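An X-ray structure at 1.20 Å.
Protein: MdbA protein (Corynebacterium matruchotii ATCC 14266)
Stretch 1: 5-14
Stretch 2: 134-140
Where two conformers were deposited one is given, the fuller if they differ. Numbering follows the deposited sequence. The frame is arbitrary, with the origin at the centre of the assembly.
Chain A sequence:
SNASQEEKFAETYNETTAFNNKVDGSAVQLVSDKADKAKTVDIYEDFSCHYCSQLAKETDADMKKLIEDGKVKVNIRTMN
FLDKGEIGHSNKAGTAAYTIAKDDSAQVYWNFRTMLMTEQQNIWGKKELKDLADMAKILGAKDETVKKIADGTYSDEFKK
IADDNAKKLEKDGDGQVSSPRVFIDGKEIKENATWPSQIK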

ATOM      1  N   GLN A   5     -18.535  -1.088 -14.119  1.00 24.84           N
ATOM      2  CA  GLN A   5     -17.756   0.034 -13.588  1.00 24.04           C
ATOM      3  C   GLN A   5     -16.277  -0.321 -13.513  1.00 23.75           C
ATOM      4  O   GLN A   5     -15.390   0.489 -13.837  1.00 25.35           O
ATOM      5  CB  GLN A   5     -18.247   0.421 -12.185  1.00 29.18           C
ATOM      6  CG  GLN A   5     -19.574   1.167 -12.166  1.00 32.44           C
ATOM      7  CD  GLN A   5     -20.083   1.408 -10.758  1.00 34.42           C
ATOM      8  OE1 GLN A   5     -20.278   0.469  -9.981  1.00 36.51           O
ATOM      9  NE2 GLN A   5     -20.294   2.672 -10.417  1.00 37.67           N
ATOM     10  N   GLU A   6     -16.022  -1.531 -13.043  1.00 22.44           N
ATOM     11  CA  GLU A   6     -14.654  -1.967 -12.782  1.00 23.08           C
ATOM     12  C   GLU A   6     -13.819  -2.136 -14.030  1.00 23.70           C
ATOM     13  O   GLU A   6     -12.604  -1.937 -13.969  1.00 24.82           O
ATOM     14  CB  GLU A   6     -14.637  -3.252 -11.971  1.00 23.80           C
ATOM     15  CG  GLU A   6     -15.088  -3.019 -10.545  1.00 27.14           C
ATOM     16  CD  GLU A   6     -15.135  -4.288  -9.724  1.00 37.71           C
ATOM     17  OE1 GLU A   6     -15.756  -4.250  -8.650  1.00 44.36           O
ATOM     18  OE2 GLU A   6     -14.559  -5.315 -10.153  1.00 43.20           O
ATOM     19  N   GLU A   7     -14.442  -2.490 -15.161  1.00 22.23           N
ATOM     20  CA  GLU A   7     -13.683  -2.597 -16.405  0.60 25.26           C
ATOM     21  C   GLU A   7     -12.954  -1.289 -16.702  1.00 27.45           C
ATOM     22  O   GLU A   7     -11.798  -1.313 -17.181  1.00 28.42           O
ATOM     23  CB  GLU A   7     -14.582  -3.010 -17.570  0.60 28.81           C
ATOM     24  CG  GLU A   7     -14.935  -4.495 -17.570  0.60 36.26           C
ATOM     25  CD  GLU A   7     -13.717  -5.409 -17.625  0.60 41.31           C
ATOM     26  OE1 GLU A   7     -12.722  -5.048 -18.289  0.60 45.20           O
ATOM     27  OE2 GLU A   7     -13.746  -6.495 -17.006  0.60 43.63           O
ATOM     28  N   LYS A   8     -13.613  -0.165 -16.378  1.00 26.93           N
ATOM     29  CA  LYS A   8     -13.040   1.166 -16.658  0.60 28.82           C
ATOM     30  C   LYS A   8     -11.879   1.604 -15.758  1.00 22.55           C
ATOM     31  O   LYS A   8     -11.223   2.643 -16.062  1.00 27.69           O
ATOM     32  CB  LYS A   8     -14.133   2.247 -16.676  0.60 37.44           C
ATOM     33  CG  LYS A   8     -14.786   2.452 -18.043  0.60 43.30           C
ATOM     34  CD  LYS A   8     -15.478   1.205 -18.585  0.60 44.97           C
ATOM     35  CE  LYS A   8     -14.616   0.419 -19.568  0.60 45.79           C
ATOM     36  NZ  LYS A   8     -15.373  -0.666 -20.247  0.60 49.23           N
ATOM     37  N   PHE A   9     -11.605   0.844 -14.694  1.00 22.20           N
ATOM     38  CA  PHE A   9     -10.519   1.088 -13.805  1.00 23.47           C
ATOM     39  C   PHE A   9      -9.240   1.075 -14.581  1.00 19.81           C
ATOM     40  O   PHE A   9      -8.319   1.717 -14.158  1.00 21.46           O
ATOM     41  CB  PHE A   9     -10.469  -0.007 -12.699  1.00 21.65           C
ATOM     42  CG  PHE A   9     -11.481   0.168 -11.583  1.00 19.94           C
ATOM     43  CD1 PHE A   9     -12.456   1.174 -11.647  1.00 28.02           C
ATOM     44  CD2 PHE A   9     -11.461  -0.670 -10.486  1.00 22.83           C
ATOM     45  CE1 PHE A   9     -13.389   1.332 -10.630  1.00 28.29           C
ATOM     46  CE2 PHE A   9     -12.407  -0.528  -9.474  1.00 27.63           C
ATOM     47  CZ  PHE A   9     -13.356   0.479  -9.533  1.00 30.18           C
ATOM     48  N   ALA A  10      -9.157   0.326 -15.697  1.00 20.72           N
ATOM     49  CA  ALA A  10      -7.893   0.247 -16.440  1.00 23.82           C
ATOM     50  C   ALA A  10      -7.477   1.614 -17.009  1.00 21.90           C
ATOM     51  O   ALA A  10      -6.294   1.882 -17.204  1.00 29.04           O
ATOM     52  CB  ALA A  10      -8.000  -0.789 -17.557  1.00 26.30           C
ATOM     53  N   GLU A  11      -8.469   2.455 -17.285  1.00 22.80           N
ATOM     54  CA  GLU A  11      -8.230   3.829 -17.745  1.00 24.84           C
ATOM     55  C   GLU A  11      -7.936   4.750 -16.575  1.00 22.34           C
ATOM     56  O   GLU A  11      -7.141   5.670 -16.685  1.00 26.85           O
ATOM     57  CB  GLU A  11      -9.447   4.382 -18.510  1.00 29.05           C
ATOM     58  CG  GLU A  11      -9.865   3.600 -19.748  1.00 36.26           C
ATOM     59  CD  GLU A  11     -11.194   4.073 -20.377  1.00 45.42           C
ATOM     60  OE1 GLU A  11     -11.904   4.944 -19.803  1.00 40.84           O
ATOM     61  OE2 GLU A  11     -11.549   3.573 -21.473  1.00 58.22           O
ATOM     62  N   THR A  12      -8.605   4.507 -15.462  1.00 20.73           N
ATOM     63  CA  THR A  12      -8.554   5.390 -14.313  1.00 20.69           C
ATOM     64  C   THR A  12      -7.248   5.262 -13.524  1.00 20.01           C
ATOM     65  O   THR A  12      -6.689   6.276 -13.096  1.00 25.15           O
ATOM     66  CB  THR A  12      -9.788   5.134 -13.415  1.00 21.73           C
ATOM     67  OG1 THR A  12     -10.976   5.275 -14.210  1.00 22.99           O
ATOM     68  CG2 THR A  12      -9.870   6.114 -12.279  1.00 22.60           C
ATOM     69  N   TYR A  13      -6.790   4.021 -13.337  1.00 17.01           N
ATOM     70  CA  TYR A  13      -5.644   3.707 -12.513  1.00 17.52           C
ATOM     71  C   TYR A  13      -4.539   3.154 -13.396  1.00 17.99           C
ATOM     72  O   TYR A  13      -4.293   1.955 -13.436  1.00 19.71           O
ATOM     73  CB  TYR A  13      -6.071   2.732 -11.407  1.00 17.20           C
ATOM     74  CG  TYR A  13      -7.216   3.297 -10.586  1.00 16.64           C
ATOM     75  CD1 TYR A  13      -7.022   4.372  -9.735  1.00 18.33           C
ATOM     76  CD2 TYR A  13      -8.489   2.762 -10.678  1.00 17.15           C
ATOM     77  CE1 TYR A  13      -8.072   4.923  -9.016  1.00 19.27           C
ATOM     78  CE2 TYR A  13      -9.535   3.290  -9.951  1.00 16.54           C
ATOM     79  CZ  TYR A  13      -9.322   4.371  -9.120  1.00 17.52           C
ATOM     80  OH  TYR A  13     -10.376   4.897  -8.406  1.00 20.34           O
ATOM     81  N   ASN A  14      -3.884   4.070 -14.111  1.00 18.95           N
ATOM     82  CA  ASN A  14      -2.965   3.692 -15.163  1.00 20.96           C
ATOM     83  C   ASN A  14      -1.739   4.565 -15.227  1.00 19.88           C
ATOM     84  O   ASN A  14      -1.243   4.890 -16.302  1.00 23.69           O
ATOM     85  CB  ASN A  14      -3.676   3.701 -16.516  1.00 25.16           C
ATOM     86  CG  ASN A  14      -2.910   2.943 -17.572  1.00 32.68           C
ATOM     87  OD1 ASN A  14      -2.384   1.846 -17.332  1.00 40.09           O
ATOM     88  ND2 ASN A  14      -2.838   3.525 -18.750  1.00 39.90           N
ATOM     89  N   ASP A 134      -9.859 -10.243  -9.737  1.00 11.27           N
ATOM     90  CA  ASP A 134     -10.396  -9.724 -11.008  1.00 12.17           C
ATOM     91  C   ASP A 134      -9.919  -8.285 -11.234  1.00 11.74           C
ATOM     92  O   ASP A 134      -9.586  -7.903 -12.366  1.00 12.63           O
ATOM     93  CB  ASP A 134     -11.921  -9.746 -11.025  1.00 13.83           C
ATOM     94  CG  ASP A 134     -12.499 -11.134 -11.029  1.00 16.47           C
ATOM     95  OD1 ASP A 134     -11.816 -12.084 -11.457  1.00 17.49           O
ATOM     96  OD2 ASP A 134     -13.666 -11.251 -10.607  1.00 20.05           O
ATOM     97  N   MET A 135      -9.932  -7.480 -10.175  1.00 10.87           N
ATOM     98  CA  MET A 135      -9.485  -6.082 -10.284  1.00 11.34           C
ATOM     99  C   MET A 135      -7.988  -5.992 -10.637  1.00 10.91           C
ATOM    100  O   MET A 135      -7.561  -5.180 -11.453  1.00 12.54           O
ATOM    101  CB  MET A 135      -9.805  -5.334  -8.974  1.00 12.65           C
ATOM    102  CG  MET A 135     -11.300  -5.231  -8.694  1.00 14.30           C
ATOM    103  SD  MET A 135     -11.639  -4.842  -6.971  1.00 22.97           S
ATOM    104  CE  MET A 135     -12.202  -3.176  -7.090  1.00 32.16           C
ATOM    105  N   ALA A 136      -7.216  -6.870 -10.011  1.00 10.65           N
ATOM    106  CA  ALA A 136      -5.788  -6.943 -10.288  1.00 10.92           C
ATOM    107  C   ALA A 136      -5.535  -7.292 -11.748  1.00 11.62           C
ATOM    108  O   ALA A 136      -4.641  -6.718 -12.394  1.00 12.20           O
ATOM    109  CB  ALA A 136      -5.106  -7.948  -9.351  1.00 11.69           C
ATOM    110  N   LYS A 137      -6.324  -8.231 -12.288  1.00 11.51           N
ATOM    111  CA  LYS A 137      -6.190  -8.591 -13.699  1.00 12.59           C
ATOM    112  C   LYS A 137      -6.454  -7.378 -14.599  1.00 12.97           C
ATOM    113  O   LYS A 137      -5.693  -7.116 -15.537  1.00 14.33           O
ATOM    114  CB  LYS A 137      -7.127  -9.733 -14.045  1.00 13.72           C
ATOM    115  CG  LYS A 137      -6.979 -10.240 -15.479  1.00 16.45           C
ATOM    116  CD  LYS A 137      -7.862 -11.443 -15.744  1.00 21.32           C
ATOM    117  CE  LYS A 137      -7.686 -11.953 -17.169  1.00 28.80           C
ATOM    118  NZ  LYS A 137      -6.320 -12.479 -17.412  1.00 33.07           N
ATOM    119  N   ILE A 138      -7.512  -6.638 -14.303  1.00 13.01           N
ATOM    120  CA  ILE A 138      -7.858  -5.457 -15.077  1.00 14.20           C
ATOM    121  C   ILE A 138      -6.702  -4.429 -15.049  1.00 13.75           C
ATOM    122  O   ILE A 138      -6.434  -3.751 -16.053  1.00 15.41           O
ATOM    123  CB  ILE A 138      -9.190  -4.854 -14.564  1.00 16.08           C
ATOM    124  CG1 ILE A 138     -10.376  -5.791 -14.906  1.00 16.37           C
ATOM    125  CG2 ILE A 138      -9.448  -3.477 -15.169  1.00 18.35           C
ATOM    126  CD1 ILE A 138     -11.648  -5.521 -14.122  1.00 19.59           C
ATOM    127  N   LEU A 139      -6.011  -4.337 -13.908  1.00 13.09           N
ATOM    128  CA  LEU A 139      -4.894  -3.398 -13.740  1.00 13.58           C
ATOM    129  C   LEU A 139      -3.547  -3.962 -14.178  1.00 14.14           C
ATOM    130  O   LEU A 139      -2.525  -3.345 -13.930  1.00 17.32           O
ATOM    131  CB  LEU A 139      -4.839  -2.884 -12.312  1.00 13.68           C
ATOM    132  CG  LEU A 139      -6.060  -2.043 -11.937  1.00 15.61           C
ATOM    133  CD1 LEU A 139      -5.808  -1.449 -10.545  1.00 17.43           C
ATOM    134  CD2 LEU A 139      -6.392  -0.946 -12.922  1.00 17.51           C
ATOM    135  N   GLY A 140      -3.545  -5.101 -14.852  1.00 14.02           N
ATOM    136  CA  GLY A 140      -2.349  -5.570 -15.519  1.00 14.81           C
ATOM    137  C   GLY A 140      -1.528  -6.624 -14.815  1.00 13.57           C
ATOM    138  O   GLY A 140      -0.431  -6.938 -15.272  1.00 14.50           O
TER

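This contact is a small, largely apolar packing of two mainly helical segments, in which side chains meet both side chains and backbone, with no hydrogen bond passing between them. It illustrates a general principle: segments far apart in sequence, here by at least 126 residues, can pack by shape while many backbone polar groups are paired within their own segment. Within the first segment Phe9 N donates to Glu6 O at 3.0 Å and Tyr13 N to Phe9 O at 2.9 Å; within the second, Ile138 N donates to Asp134 O at 3.1 Å and Leu139 N to Met135 O at 3.0 Å. Across the interface, carbon meets carbon, carbonyl oxygen and carboxylate oxygen, over 417 Å² of buried surface summed over both sides.

The centre of the fit is Ile138, which has the largest covered area of any residue here. Its CA-to-CB bond points toward the first segment, and its side chain enters a hole formed by Glu6, Glu7, Phe9 and Ala10, a classic knob. The contacts around it are of mixed character. CG2 of Ile138 lies 3.9 Å from CB of Ala10 and 3.7 Å from O of Glu6, while CD1 of Ile138 reaches to 3.7 Å from OE2 of Glu7. The small side chain of Ala10 accompanies a close backbone approach, its CA lying 5.4 Å from CA of Leu139.

Leu139 makes the second main contribution. Although its CA-to-CB bond points sideways, the end of the side chain comes nearer, and CD2 serves several neighbours at once: it is 3.5 Å from O of Phe9, 4.0 Å from CA of Ala10 and 4.0 Å from CB of Tyr13. One methyl group thus packs against Phe9 and Ala10 in the helix and against Tyr13, the first residue beyond it to leave helical angles. The Tyr13 side chain starts toward the second segment but its end leads away, and its OH is hydrogen-bonded elsewhere in the structure.

Met135 extends the packing at the other end. Its terminal methyl CE lies 3.6 Å from CE2 of Phe9, near the plane of the ring, so the contact is with the ring edge. Glu6 shows how a buried acid can share such a surface: its OE2 lies 3.6 Å from CG of Met135, a van der Waals approach, while its OE1 is hydrogen-bonded elsewhere in the structure.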